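Arylsulfatase (PDB 7AJ0) probably hydrolyses sulfate esters on the algal polysaccharide fucoidan, as a calcium-binding, exo-acting sulfatase that assembles into a hexamer. Local coordinates at residues S181-S184 with D185-F189; E330-W333 with P334-Y338; W466-L470 with N471-K475; A478-G481 with H482-E486. All coordinates share one frame; numbering follows the deposited sequence.

Contact 1 (S181-S184 with D185-F189)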
loop_
_atom_site.group_PDB
_atom_site.type_symbol
_atom_site.label_atom_id
_atom_site.label_comp_id
_atom_site.label_asym_id
_atom_site.label_seq_id
_atom_site.Cartn_x
_atom_site.Cartn_y
_atom_site.Cartn_z
ATOM N N SER A 181 -13.251 -31.302 19.980
ATOM C CA SER A 181 -12.800 -30.366 18.946
ATOM C C SER A 181 -12.723 -28.943 19.568
ATOM O O SER A 181 -11.833 -28.700 20.356
ATOM C CB SER A 181 -13.718 -30.427 17.730
ATOM O OG SER A 181 -15.028 -30.018 18.037
ATOM N N VAL A 182 -13.666 -28.073 19.234
ATOM C CA VAL A 182 -13.514 -26.648 19.545
ATOM C C VAL A 182 -14.879 -25.986 19.485
ATOM O O VAL A 182 -15.801 -26.494 18.857
ATOM C CB VAL A 182 -12.499 -25.991 18.570
ATOM C CG1 VAL A 182 -12.981 -26.131 17.120
ATOM C CG2 VAL A 182 -12.255 -24.534 18.919
ATOM N N GLN A 183 -15.008 -24.833 20.153
ATOM C CA GLN A 183 -16.298 -24.147 20.237
ATOM C C GLN A 183 -16.893 -23.896 18.853
ATOM O O GLN A 183 -18.079 -24.156 18.617
ATOM C CB GLN A 183 -16.132 -22.835 21.002
ATOM C CG GLN A 183 -17.362 -21.929 21.037
ATOM C CD GLN A 183 -18.214 -22.124 22.281
ATOM O OE1 GLN A 183 -17.891 -22.929 23.157
ATOM N NE2 GLN A 183 -19.312 -21.380 22.363
ATOM N N SER A 184 -16.089 -23.361 17.931
ATOM C CA SER A 184 -16.609 -23.014 16.612
ATOM C C SER A 184 -17.194 -24.224 15.896
ATOM O O SER A 184 -18.092 -24.076 15.059
ATOM C CB SER A 184 -15.503 -22.380 15.768
ATOM O OG SER A 184 -14.341 -23.191 15.766
ATOM N N ASP A 185 -16.702 -25.426 16.205
ATOM C CA ASP A 185 -17.258 -26.627 15.592
ATOM C C ASP A 185 -18.718 -26.813 15.984
ATOM O O ASP A 185 -19.531 -27.281 15.178
ATOM C CB ASP A 185 -16.427 -27.845 15.996
ATOM C CG ASP A 185 -16.815 -29.097 15.233
ATOM O OD1 ASP A 185 -17.628 -28.995 14.289
ATOM O OD2 ASP A 185 -16.308 -30.185 15.581
ATOM N N TYR A 186 -19.072 -26.442 17.217
ATOM C CA TYR A 186 -20.458 -26.542 17.652
ATOM C C TYR A 186 -21.306 -25.390 17.120
ATOM O O TYR A 186 -22.429 -25.608 16.651
ATOM C CB TYR A 186 -20.536 -26.562 19.182
ATOM C CG TYR A 186 -19.948 -27.789 19.838
ATOM C CD1 TYR A 186 -18.585 -27.882 20.083
ATOM C CD2 TYR A 186 -20.759 -28.843 20.236
ATOM C CE1 TYR A 186 -18.044 -28.996 20.689
ATOM C CE2 TYR A 186 -20.226 -29.963 20.842
ATOM C CZ TYR A 186 -18.867 -30.033 21.067
ATOM O OH TYR A 186 -18.324 -31.144 21.671
ATOM N N THR A 187 -20.790 -24.161 17.187
ATOM C CA THR A 187 -21.627 -22.992 16.941
ATOM C C THR A 187 -21.966 -22.804 15.469
ATOM O O THR A 187 -22.972 -22.155 15.161
ATOM C CB THR A 187 -20.940 -21.733 17.478
ATOM O OG1 THR A 187 -19.648 -21.591 16.878
ATOM C CG2 THR A 187 -20.787 -21.815 18.992
ATOM N N GLN A 188 -21.163 -23.353 14.555
ATOM C CA GLN A 188 -21.492 -23.242 13.138
ATOM C C GLN A 188 -22.796 -23.954 12.798
ATOM O O GLN A 188 -23.387 -23.674 11.749
ATOM C CB GLN A 188 -20.354 -23.802 12.284
ATOM C CG GLN A 188 -20.097 -25.284 12.478
ATOM C CD GLN A 188 -18.911 -25.783 11.675
ATOM O OE1 GLN A 188 -18.451 -25.122 10.743
ATOM N NE2 GLN A 188 -18.405 -26.955 12.037
ATOM N N PHE A 189 -23.260 -24.861 13.658
ATOM C CA PHE A 189 -24.522 -25.559 13.458
ATOM C C PHE A 189 -25.642 -25.008 14.334
ATOM O O PHE A 189 -26.716 -25.613 14.399
ATOM C CB PHE A 189 -24.344 -27.057 13.725
ATOM C CG PHE A 189 -23.416 -27.740 12.763
ATOM C CD1 PHE A 189 -23.817 -28.006 11.465
ATOM C CD2 PHE A 189 -22.144 -28.120 13.157
ATOM C CE1 PHE A 189 -22.964 -28.634 10.575
ATOM C CE2 PHE A 189 -21.287 -28.747 12.271
ATOM C CZ PHE A 189 -21.697 -29.005 10.982
#
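The Tyr186 ring meets residues 181-184 along one edge. Two backbone carbonyl oxygens, Val182 O and Gln183 O, lie near its plane there, and Tyr186 CD1 comes to 3.3 Å from Val182 O. The other flat group is the Asp185 carboxylate. Ser181 OG gives its hydrogen to Asp185 OD2 at 2.8 Å, on the anti lone pair, the side turned from OD1. OD1 takes a weak bond from Gln188 NE2, so both carboxylate oxygens have a local partner. Asp185 CG stands opposite its own N (chi1 -171°), which turns the carboxylate back to Ser181.

Asp185 and Tyr186 belong to the short helix 183-187. Asp185 N bonds Val182 O at 3.0 Å. Gln183 O accepts twice: Thr187 N comes in the carbonyl plane at 3.1 Å, while Tyr186 N comes from above that plane at 2.9 Å. The side chains of Gln183 and Thr187 cross at about a right angle, with Gln183 NE2 3.7 Å from the methyl Thr187 CG2. The bend at chi2 of Gln183 (95°) swings the amide over this methyl.

The amide of Gln183 is completed by Ser269 and Asp274, and Asp274 also binds the Thr187 hydroxyl. Ser184 OG bonds Glu486 of the second subunit. Helix 183-187 thus lies between that subunit and helix 234-238, where Ile237 packs on Gln183, Tyr186 and Thr187. The tyrosine hydroxyl reaches Gly215 O, at the start of strand 215-220.

Contact 2 (E330-W333 with P334-Y338)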
loop_
_atom_site.group_PDB
_atom_site.type_symbol
_atom_site.label_atom_id
_atom_site.label_comp_id
_atom_site.label_asym_id
_atom_site.label_seq_id
_atom_site.Cartn_x
_atom_site.Cartn_y
_atom_site.Cartn_z
ATOM N N GLU A 330 -8.066 -12.273 15.795
ATOM C CA GLU A 330 -8.589 -11.042 15.218
ATOM C C GLU A 330 -9.492 -11.298 14.017
ATOM O O GLU A 330 -10.274 -10.415 13.649
ATOM C CB GLU A 330 -7.437 -10.125 14.806
ATOM C CG GLU A 330 -6.496 -9.765 15.941
ATOM C CD GLU A 330 -5.599 -8.588 15.604
ATOM O OE1 GLU A 330 -5.120 -8.512 14.452
ATOM O OE2 GLU A 330 -5.383 -7.732 16.489
ATOM N N ASP A 331 -9.411 -12.483 13.406
ATOM C CA ASP A 331 -10.187 -12.746 12.200
ATOM C C ASP A 331 -11.684 -12.774 12.476
ATOM O O ASP A 331 -12.481 -12.503 11.571
ATOM C CB ASP A 331 -9.759 -14.071 11.569
ATOM C CG ASP A 331 -8.353 -14.024 11.014
ATOM O OD1 ASP A 331 -7.396 -14.035 11.819
ATOM O OD2 ASP A 331 -8.207 -13.974 9.772
ATOM N N THR A 332 -12.087 -13.112 13.701
ATOM C CA THR A 332 -13.495 -13.184 14.061
ATOM C C THR A 332 -13.974 -11.927 14.780
ATOM O O THR A 332 -14.986 -11.971 15.487
ATOM C CB THR A 332 -13.764 -14.420 14.926
ATOM O OG1 THR A 332 -12.924 -14.406 16.086
ATOM C CG2 THR A 332 -13.502 -15.686 14.133
ATOM N N TRP A 333 -13.270 -10.814 14.608
ATOM C CA TRP A 333 -13.677 -9.558 15.220
ATOM C C TRP A 333 -15.137 -9.263 14.874
ATOM O O TRP A 333 -15.560 -9.498 13.733
ATOM C CB TRP A 333 -12.764 -8.425 14.731
ATOM C CG TRP A 333 -12.974 -7.148 15.462
ATOM C CD1 TRP A 333 -12.296 -6.710 16.564
ATOM C CD2 TRP A 333 -13.949 -6.143 15.164
ATOM N NE1 TRP A 333 -12.789 -5.492 16.968
ATOM C CE2 TRP A 333 -13.804 -5.122 16.125
ATOM C CE3 TRP A 333 -14.929 -6.006 14.178
ATOM C CZ2 TRP A 333 -14.599 -3.981 16.125
ATOM C CZ3 TRP A 333 -15.718 -4.872 14.180
ATOM C CH2 TRP A 333 -15.548 -3.874 15.146
ATOM N N PRO A 334 -15.938 -8.736 15.816
ATOM C CA PRO A 334 -15.591 -8.266 17.162
ATOM C C PRO A 334 -15.631 -9.331 18.251
ATOM O O PRO A 334 -15.597 -8.990 19.431
ATOM C CB PRO A 334 -16.666 -7.202 17.433
ATOM C CG PRO A 334 -17.867 -7.741 16.726
ATOM C CD PRO A 334 -17.358 -8.484 15.503
ATOM N N ASP A 335 -15.706 -10.600 17.866
ATOM C CA ASP A 335 -15.621 -11.699 18.828
ATOM C C ASP A 335 -14.155 -12.096 19.022
ATOM O O ASP A 335 -13.729 -13.212 18.726
ATOM C CB ASP A 335 -16.469 -12.875 18.360
ATOM C CG ASP A 335 -16.852 -13.806 19.496
ATOM O OD1 ASP A 335 -16.399 -13.573 20.637
ATOM O OD2 ASP A 335 -17.612 -14.767 19.249
ATOM N N SER A 336 -13.380 -11.136 19.533
ATOM C CA SER A 336 -11.931 -11.239 19.567
ATOM C C SER A 336 -11.381 -10.643 20.852
ATOM O O SER A 336 -11.877 -9.623 21.336
ATOM C CB SER A 336 -11.297 -10.506 18.372
ATOM O OG SER A 336 -11.857 -10.936 17.148
ATOM N N GLY A 337 -10.348 -11.284 21.389
ATOM C CA GLY A 337 -9.589 -10.720 22.479
ATOM C C GLY A 337 -8.699 -9.588 21.995
ATOM O O GLY A 337 -8.749 -9.147 20.846
ATOM N N TYR A 338 -7.853 -9.118 22.908
ATOM C CA TYR A 338 -7.021 -7.953 22.663
ATOM C C TYR A 338 -5.574 -8.241 23.023
ATOM O O TYR A 338 -5.290 -8.859 24.053
ATOM C CB TYR A 338 -7.509 -6.745 23.472
ATOM C CG TYR A 338 -6.429 -5.724 23.728
ATOM C CD1 TYR A 338 -5.974 -4.901 22.708
ATOM C CD2 TYR A 338 -5.862 -5.582 24.987
ATOM C CE1 TYR A 338 -4.985 -3.966 22.932
ATOM C CE2 TYR A 338 -4.873 -4.646 25.223
ATOM C CZ TYR A 338 -4.438 -3.842 24.191
ATOM O OH TYR A 338 -3.451 -2.910 24.416
#
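Trp333 and Pro334 form an aromatic-proline contact across a cis peptide bond, in the long loop between strand 318-324 and helix 350-353. The chain makes a type VI beta turn here, with the cis proline at its third position. Asp335 N closes the turn on Thr332 O at 2.8 Å.

The proline folds back under the indole. Pro334 CA lies 3.4 Å from the centroid of the five-membered ring of Trp333, 18° off the ring normal, a CH-pi contact over the face. Pro334 CB covers the same face and comes to 3.7 Å from Trp333 CD2. The tryptophan torsion (chi1 -171°) sets CG beside its own carbonyl carbon, which lays the ring against the residue that follows. A second bond fastens the turn: Thr332 OG1 donates to Asp335 O at 3.0 Å, from above the carbonyl plane. Asp335 itself is the centre of an inverse gamma turn, closed by a weak bond from Ser336 N to Pro334 O. Ser336 OG bonds Asn329 O, just ahead of the turn.

Replacing Trp333 by an alanine would take away the CH-pi contact that holds Pro334 CA, and would probably weaken the preference for the cis bond and leave Met472 O of the third subunit without the NE1 donor it now has. The indole also makes a cation-pi contact with Arg450.

The turn lies a few residues beyond strand 318-324, whose end leads directly into the calcium ligands Asp325 and Asn326. Ser336 O is tied to Arg292, on helix 290-311.

Contact 3 (W466-L470 with N471-K475)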
loop_
_atom_site.group_PDB
_atom_site.type_symbol
_atom_site.label_atom_id
_atom_site.label_comp_id
_atom_site.label_asym_id
_atom_site.label_seq_id
_atom_site.Cartn_x
_atom_site.Cartn_y
_atom_site.Cartn_z
ATOM N N TRP A 466 14.935 -10.424 9.509
ATOM C CA TRP A 466 14.392 -9.268 10.208
ATOM C C TRP A 466 14.710 -9.376 11.693
ATOM O O TRP A 466 14.648 -10.460 12.279
ATOM C CB TRP A 466 12.883 -9.168 10.003
ATOM C CG TRP A 466 12.471 -8.888 8.592
ATOM C CD1 TRP A 466 13.206 -9.097 7.464
ATOM C CD2 TRP A 466 11.221 -8.341 8.161
ATOM N NE1 TRP A 466 12.489 -8.720 6.355
ATOM C CE2 TRP A 466 11.267 -8.250 6.756
ATOM C CE3 TRP A 466 10.067 -7.919 8.826
ATOM C CZ2 TRP A 466 10.204 -7.757 6.004
ATOM C CZ3 TRP A 466 9.012 -7.428 8.079
ATOM C CH2 TRP A 466 9.088 -7.350 6.682
ATOM N N VAL A 467 15.057 -8.245 12.303
ATOM C CA VAL A 467 15.418 -8.202 13.714
ATOM C C VAL A 467 14.683 -7.046 14.373
ATOM O O VAL A 467 14.707 -5.917 13.869
ATOM C CB VAL A 467 16.937 -8.058 13.919
ATOM C CG1 VAL A 467 17.255 -7.953 15.401
ATOM C CG2 VAL A 467 17.673 -9.232 13.293
ATOM N N PHE A 468 14.026 -7.334 15.493
ATOM C CA PHE A 468 13.392 -6.332 16.333
ATOM C C PHE A 468 13.947 -6.466 17.744
ATOM O O PHE A 468 13.909 -7.557 18.324
ATOM C CB PHE A 468 11.869 -6.507 16.375
ATOM C CG PHE A 468 11.209 -6.475 15.028
ATOM C CD1 PHE A 468 11.075 -7.632 14.280
ATOM C CD2 PHE A 468 10.705 -5.290 14.520
ATOM C CE1 PHE A 468 10.463 -7.607 13.043
ATOM C CE2 PHE A 468 10.090 -5.258 13.283
ATOM C CZ PHE A 468 9.968 -6.418 12.544
ATOM N N ASN A 469 14.467 -5.373 18.291
ATOM C CA ASN A 469 14.740 -5.302 19.726
ATOM C C ASN A 469 13.396 -5.143 20.426
ATOM O O ASN A 469 12.794 -4.067 20.405
ATOM C CB ASN A 469 15.678 -4.148 20.049
ATOM C CG ASN A 469 16.013 -4.065 21.531
ATOM O OD1 ASN A 469 15.187 -4.375 22.390
ATOM N ND2 ASN A 469 17.231 -3.643 21.835
ATOM N N LEU A 470 12.906 -6.220 21.039
ATOM C CA LEU A 470 11.556 -6.195 21.587
ATOM C C LEU A 470 11.415 -5.217 22.747
ATOM O O LEU A 470 10.293 -4.806 23.058
ATOM C CB LEU A 470 11.140 -7.596 22.033
ATOM C CG LEU A 470 10.906 -8.596 20.900
ATOM C CD1 LEU A 470 10.513 -9.956 21.462
ATOM C CD2 LEU A 470 9.849 -8.088 19.928
ATOM N N ASN A 471 12.519 -4.835 23.395
ATOM C CA ASN A 471 12.432 -3.787 24.405
ATOM C C ASN A 471 12.130 -2.441 23.762
ATOM O O ASN A 471 11.375 -1.634 24.317
ATOM C CB ASN A 471 13.728 -3.713 25.209
ATOM C CG ASN A 471 13.924 -4.912 26.111
ATOM O OD1 ASN A 471 12.962 -5.484 26.628
ATOM N ND2 ASN A 471 15.177 -5.301 26.306
ATOM N N MET A 472 12.698 -2.187 22.584
ATOM C CA MET A 472 12.553 -0.905 21.910
ATOM C C MET A 472 11.427 -0.881 20.887
ATOM O O MET A 472 10.832 0.178 20.664
ATOM C CB MET A 472 13.865 -0.534 21.216
ATOM C CG MET A 472 15.039 -0.393 22.172
ATOM S SD MET A 472 14.685 0.776 23.499
ATOM C CE MET A 472 14.605 -0.332 24.890
ATOM N N ASP A 473 11.113 -2.015 20.269
ATOM C CA ASP A 473 10.065 -2.103 19.251
ATOM C C ASP A 473 9.164 -3.293 19.562
ATOM O O ASP A 473 9.095 -4.259 18.796
ATOM C CB ASP A 473 10.687 -2.224 17.861
ATOM C CG ASP A 473 9.687 -1.978 16.749
ATOM O OD1 ASP A 473 8.534 -1.601 17.049
ATOM O OD2 ASP A 473 10.058 -2.160 15.572
ATOM N N PRO A 474 8.449 -3.251 20.690
ATOM C CA PRO A 474 7.627 -4.412 21.068
ATOM C C PRO A 474 6.523 -4.700 20.074
ATOM O O PRO A 474 6.101 -5.855 19.939
ATOM C CB PRO A 474 7.055 -4.016 22.440
ATOM C CG PRO A 474 7.817 -2.792 22.867
ATOM C CD PRO A 474 8.272 -2.118 21.614
ATOM N N LYS A 475 6.033 -3.678 19.378
ATOM C CA LYS A 475 4.974 -3.831 18.395
ATOM C C LYS A 475 5.506 -4.187 17.012
ATOM O O LYS A 475 4.723 -4.247 16.059
ATOM C CB LYS A 475 4.140 -2.548 18.327
ATOM C CG LYS A 475 3.574 -2.119 19.679
ATOM C CD LYS A 475 2.450 -1.100 19.535
ATOM C CE LYS A 475 2.930 0.204 18.924
ATOM N NZ LYS A 475 1.820 1.193 18.830
HETATM O O HOH W 1 17.659 -3.810 24.697
#
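The first torsion of Asn469 (chi1 -179°) places its amide beside its own carbonyl, so that OD1 and O both face the backbone N-H groups of residues 471-473. Asn469 OD1 takes a weak bond from Asn471 N at 2.9 Å, an Asx turn, and another weak one from Met472 N at 3.3 Å. Asn469 O receives Asp473 N at 2.7 Å, nearly along the C=O axis, and more weakly Met472 N. One residue thus gathers three successive N-H groups as the strand ends and the chain turns.

The side chains follow this curl. Met472 CG runs alongside the asparagine amide, 3.9 Å from Asn469 CG and pointing the same way. Asn469 ND2 donates to a water at 2.9 Å, which also receives a weak bond from Asn471 ND2. The Asn471 amide has Asp436 as its stronger partner. Asp473 OD2 sits in the plane of the Phe468 ring at its edge, 3.4 Å from CD2, with carboxylate and ring planes 63° apart. That oxygen is also held by Ala478 N and by a salt bridge to Arg450 of the third subunit. Pro474 CG closes in on Leu470 O, at 3.2 Å.

With an alanine at Asn469 the two weak OD1 bonds would go, which is likely to leave Asn471 N without this partner and the turn less fixed.

Within this chain, strand 466-469 is an outermost strand of a four-stranded antiparallel sheet. It pairs with strand 437-440, and Phe468 meets the ring of His440 nearly at right angles. The backbone of Val467 also bonds that of Thr480.

Contact 4 (A478-G481 with H482-E486)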
loop_
_atom_site.group_PDB
_atom_site.type_symbol
_atom_site.label_atom_id
_atom_site.label_comp_id
_atom_site.label_asym_id
_atom_site.label_seq_id
_atom_site.Cartn_x
_atom_site.Cartn_y
_atom_site.Cartn_z
ATOM N N ALA A 478 8.910 -1.759 12.573
ATOM C CA ALA A 478 9.848 -1.668 11.460
ATOM C C ALA A 478 11.162 -2.332 11.847
ATOM O O ALA A 478 11.771 -1.970 12.859
ATOM C CB ALA A 478 10.081 -0.208 11.051
ATOM N N SER A 479 11.599 -3.284 11.029
ATOM C CA SER A 479 12.791 -4.061 11.332
ATOM C C SER A 479 14.057 -3.261 11.064
ATOM O O SER A 479 14.136 -2.495 10.100
ATOM C CB SER A 479 12.804 -5.343 10.498
ATOM O OG SER A 479 14.090 -5.934 10.500
ATOM N N THR A 480 15.054 -3.446 11.935
ATOM C CA THR A 480 16.378 -2.870 11.746
ATOM C C THR A 480 17.418 -3.903 11.335
ATOM O O THR A 480 18.560 -3.528 11.047
ATOM C CB THR A 480 16.846 -2.167 13.028
ATOM O OG1 THR A 480 16.843 -3.098 14.118
ATOM C CG2 THR A 480 15.931 -0.993 13.357
ATOM N N GLY A 481 17.057 -5.183 11.312
ATOM C CA GLY A 481 17.959 -6.205 10.808
ATOM C C GLY A 481 19.323 -6.158 11.459
ATOM O O GLY A 481 19.455 -6.130 12.689
ATOM N N HIS A 482 20.358 -6.147 10.617
ATOM C CA HIS A 482 21.739 -6.218 11.066
ATOM C C HIS A 482 22.276 -4.899 11.603
ATOM O O HIS A 482 23.403 -4.874 12.110
ATOM C CB HIS A 482 22.630 -6.664 9.901
ATOM C CG HIS A 482 23.024 -5.541 8.989
ATOM N ND1 HIS A 482 22.102 -4.784 8.296
ATOM C CD2 HIS A 482 24.240 -5.034 8.672
ATOM C CE1 HIS A 482 22.733 -3.864 7.588
ATOM N NE2 HIS A 482 24.031 -3.995 7.796
ATOM N N GLN A 483 21.509 -3.810 11.506
ATOM C CA GLN A 483 22.082 -2.487 11.732
ATOM C C GLN A 483 22.703 -2.367 13.119
ATOM O O GLN A 483 23.793 -1.802 13.271
ATOM C CB GLN A 483 21.016 -1.409 11.539
ATOM C CG GLN A 483 21.591 -0.023 11.308
ATOM C CD GLN A 483 20.539 1.065 11.354
ATOM O OE1 GLN A 483 19.375 0.808 11.660
ATOM N NE2 GLN A 483 20.945 2.294 11.053
ATOM N N TYR A 484 22.021 -2.880 14.144
ATOM C CA TYR A 484 22.490 -2.773 15.520
ATOM C C TYR A 484 22.795 -4.136 16.130
ATOM O O TYR A 484 22.898 -4.252 17.354
ATOM C CB TYR A 484 21.455 -2.049 16.384
ATOM C CG TYR A 484 21.034 -0.700 15.859
ATOM C CD1 TYR A 484 21.888 0.393 15.934
ATOM C CD2 TYR A 484 19.778 -0.512 15.298
ATOM C CE1 TYR A 484 21.504 1.635 15.457
ATOM C CE2 TYR A 484 19.385 0.724 14.818
ATOM C CZ TYR A 484 20.251 1.794 14.901
ATOM O OH TYR A 484 19.858 3.024 14.426
ATOM N N PHE A 485 22.946 -5.168 15.300
ATOM C CA PHE A 485 22.989 -6.542 15.785
ATOM C C PHE A 485 24.024 -7.367 15.031
ATOM O O PHE A 485 23.877 -8.587 14.908
ATOM C CB PHE A 485 21.597 -7.181 15.665
ATOM C CG PHE A 485 21.379 -8.365 16.566
ATOM C CD1 PHE A 485 21.594 -8.267 17.930
ATOM C CD2 PHE A 485 20.926 -9.568 16.050
ATOM C CE1 PHE A 485 21.386 -9.352 18.757
ATOM C CE2 PHE A 485 20.712 -10.657 16.874
ATOM C CZ PHE A 485 20.941 -10.548 18.228
ATOM N N GLU A 486 25.079 -6.724 14.525
ATOM C CA GLU A 486 26.132 -7.473 13.848
ATOM C C GLU A 486 26.852 -8.403 14.816
ATOM O O GLU A 486 27.249 -9.513 14.442
ATOM C CB GLU A 486 27.132 -6.521 13.193
ATOM C CG GLU A 486 26.626 -5.855 11.925
ATOM C CD GLU A 486 27.738 -5.179 11.138
ATOM O OE1 GLU A 486 28.906 -5.228 11.581
ATOM O OE2 GLU A 486 27.443 -4.601 10.070
HETATM O O HOH W 2 19.325 -4.263 14.217
#
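Thr480 to Gln483 form a type II' beta turn, closed by Gln483 N on Thr480 O at 3.0 Å with an N-H...O angle of 163°, in which Gly481, with no side chain, easily takes the positive phi (52°).

The chain brings the edge of the Tyr484 ring back beside Thr480. Thr480 CB stands near the ring plane at the edge, 4.1 Å from Tyr484 CD2, and the two side chains cross nearly at a right angle. The ring is also covered on one face by Gln483 CG, 4.1 Å above its centre. Gln483 CB lies 3.3 Å from Thr480 O, the same oxygen that closes the turn. A second turn, of type I, follows the first at once, with Phe485 N bonded to His482 O. A water joins the two ends of the curl. It is 2.7 Å from Thr480 OG1 and accepts from Tyr484 N at 3.0 Å.

The polar ends of the turn reach another copy of the protein. His482 ND1 bonds Asp454 of the fifth subunit, and Gln483 OE1 bonds Arg451 of that subunit.

In its own chain the turn leads towards helix 489-505. Phe485 packs on Val467 of strand 466-469 and stacks on Tyr437 of strand 437-440, while the Thr480 backbone bonds Val467 along the strand's edge.

Overall arrangement
Contacts 1 and 2 lie near the calcium site, their centres 16 Å apart. The side chain of Val182 is about 7 Å from the ion and that of Thr332 about 10 Å. The metal ligands include Cys102, deposited as cysteine, which probably corresponds to the residue that other sulfatases convert to the catalytic formylglycine. Contacts 3 and 4 are neighbours, with centres 10 Å apart. They join directly: Val467 N probably bonds Ser479 OG at 3.1 Å. The centres of contacts 2 and 3 are 24 Å apart within one chain, yet the hexamer brings 330-338 of one subunit against 471-475 and Thr480 of another. Likewise, Glu486 of contact 4 meets contact 1 between subunits.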